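Local structure of putative peptidase (Parabacteroides merdae, 4L8K) at residues A[149-154]-A[308-313]. The protein is a putative serine peptidase of family S41, probably cleaving peptide bonds through a catalytic domain of the ClpP/crotonase clan. Residues are numbered along the deposited sequence; the frame is centred on the assembly and turned at random.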
# COMPACT_ATOMS: atom_id res chain seq x y z
N GLY A 149 -5.09 -14.38 -19.66
CA GLY A 149 -5.02 -13.27 -18.71
C GLY A 149 -3.90 -13.42 -17.73
O GLY A 149 -3.22 -14.45 -17.70
N LEU A 150 -3.72 -12.39 -16.89
CA LEU A 150 -2.65 -12.29 -15.92
C LEU A 150 -3.16 -12.02 -14.53
O LEU A 150 -4.06 -11.20 -14.34
CB LEU A 150 -1.70 -11.15 -16.35
CG LEU A 150 -0.48 -10.81 -15.44
CD1 LEU A 150 0.67 -11.76 -15.73
CD2 LEU A 150 0.00 -9.42 -15.69
N ILE A 151 -2.52 -12.66 -13.55
CA ILE A 151 -2.74 -12.40 -12.13
C ILE A 151 -1.45 -11.71 -11.65
O ILE A 151 -0.35 -12.27 -11.80
CB ILE A 151 -3.12 -13.67 -11.29
CG1 ILE A 151 -4.46 -14.29 -11.75
CG2 ILE A 151 -3.16 -13.36 -9.76
CD1 ILE A 151 -4.75 -15.76 -11.17
N PHE A 152 -1.59 -10.45 -11.15
CA PHE A 152 -0.46 -9.70 -10.61
C PHE A 152 -0.69 -9.56 -9.09
O PHE A 152 -1.48 -8.74 -8.63
CB PHE A 152 -0.26 -8.33 -11.32
CG PHE A 152 1.16 -7.82 -11.17
CD1 PHE A 152 1.55 -7.14 -10.01
CD2 PHE A 152 2.12 -8.07 -12.15
CE1 PHE A 152 2.87 -6.69 -9.86
CE2 PHE A 152 3.44 -7.62 -12.00
CZ PHE A 152 3.80 -6.93 -10.86
N ASP A 153 -0.06 -10.42 -8.33
CA ASP A 153 -0.28 -10.51 -6.88
C ASP A 153 0.71 -9.65 -6.10
O ASP A 153 1.92 -9.94 -6.08
CB ASP A 153 -0.18 -12.01 -6.47
CG ASP A 153 -0.59 -12.38 -5.06
OD1 ASP A 153 -0.93 -11.47 -4.27
OD2 ASP A 153 -0.58 -13.58 -4.74
N VAL A 154 0.18 -8.61 -5.43
CA VAL A 154 0.98 -7.69 -4.59
C VAL A 154 0.50 -7.75 -3.11
O VAL A 154 0.68 -6.79 -2.36
CB VAL A 154 1.03 -6.23 -5.12
CG1 VAL A 154 1.82 -6.14 -6.43
CG2 VAL A 154 -0.38 -5.62 -5.25
N GLY A 308 -10.91 -18.24 -11.87
CA GLY A 308 -12.29 -18.39 -12.33
C GLY A 308 -12.77 -17.24 -13.21
O GLY A 308 -13.31 -17.45 -14.31
N LEU A 309 -12.52 -16.03 -12.75
CA LEU A 309 -12.90 -14.81 -13.48
C LEU A 309 -12.20 -14.70 -14.84
O LEU A 309 -12.87 -14.43 -15.82
CB LEU A 309 -12.61 -13.58 -12.63
CG LEU A 309 -13.15 -12.25 -13.15
CD1 LEU A 309 -14.68 -12.33 -13.44
CD2 LEU A 309 -12.86 -11.16 -12.15
N LEU A 310 -10.88 -14.92 -14.90
CA LEU A 310 -10.10 -14.86 -16.14
C LEU A 310 -10.47 -15.97 -17.14
O LEU A 310 -10.33 -15.76 -18.35
CB LEU A 310 -8.60 -14.94 -15.84
CG LEU A 310 -7.95 -13.73 -15.17
CD1 LEU A 310 -6.52 -14.05 -14.78
CD2 LEU A 310 -7.99 -12.50 -16.06
N LEU A 311 -10.91 -17.14 -16.65
CA LEU A 311 -11.31 -18.28 -17.49
C LEU A 311 -12.76 -18.16 -17.94
O LEU A 311 -13.16 -18.86 -18.87
CB LEU A 311 -11.10 -19.62 -16.78
CG LEU A 311 -9.64 -20.06 -16.58
CD1 LEU A 311 -9.60 -21.42 -15.90
CD2 LEU A 311 -8.82 -20.05 -17.90
N ALA A 312 -13.56 -17.29 -17.28
CA ALA A 312 -14.96 -17.08 -17.62
C ALA A 312 -15.03 -16.60 -19.06
O ALA A 312 -14.47 -15.56 -19.41
CB ALA A 312 -15.61 -16.11 -16.65
N LYS A 313 -15.53 -17.50 -19.93
CA LYS A 313 -15.56 -17.30 -21.38
C LYS A 313 -16.64 -16.31 -21.84
O LYS A 313 -17.80 -16.39 -21.42
CB LYS A 313 -15.69 -18.64 -22.14
CG LYS A 313 -16.86 -19.54 -21.74
CD LYS A 313 -16.64 -20.99 -22.20
CE LYS A 313 -15.79 -21.80 -21.23
NZ LYS A 313 -15.51 -23.16 -21.76
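Where the last turn of helix 301-311 comes down on one face of the mixed beta-sheet, L310 is the single residue of 308-313 that touches strand 149-153, and its CD1 methyl does most of the touching. CD1 lies 3.7 Å from CG1 of I151, an apolar contact, and makes van der Waals contacts with the carbonyl O of L150 at 3.8 Å and with G149 C at 4.0 Å. CD2 adds a looser contact with the glycine that begins the strand, 4.1 Å from G149 CA, so both methyls pack directly on the G149 backbone. The nearest CA atoms across the two segments are those of G149 and L310, 5.9 Å apart. In this sheet of the ClpP/crotonase-type domain, strand 149-153 runs parallel to both neighbours, 120-125 and 213-217, and the helix covers the sheet near the start of these strands: L310 also touches I214, while L311 reaches I120. I151 leans into the same apolar layer by placing CG1 beside its own backbone N (chi1 -62°), which carries that branch toward the leucine. No hydrogen bond links the two segments; the helix end is tied instead through the carbonyl O of L310, which accepts a hydrogen bond from NZ of K148, immediately before the strand.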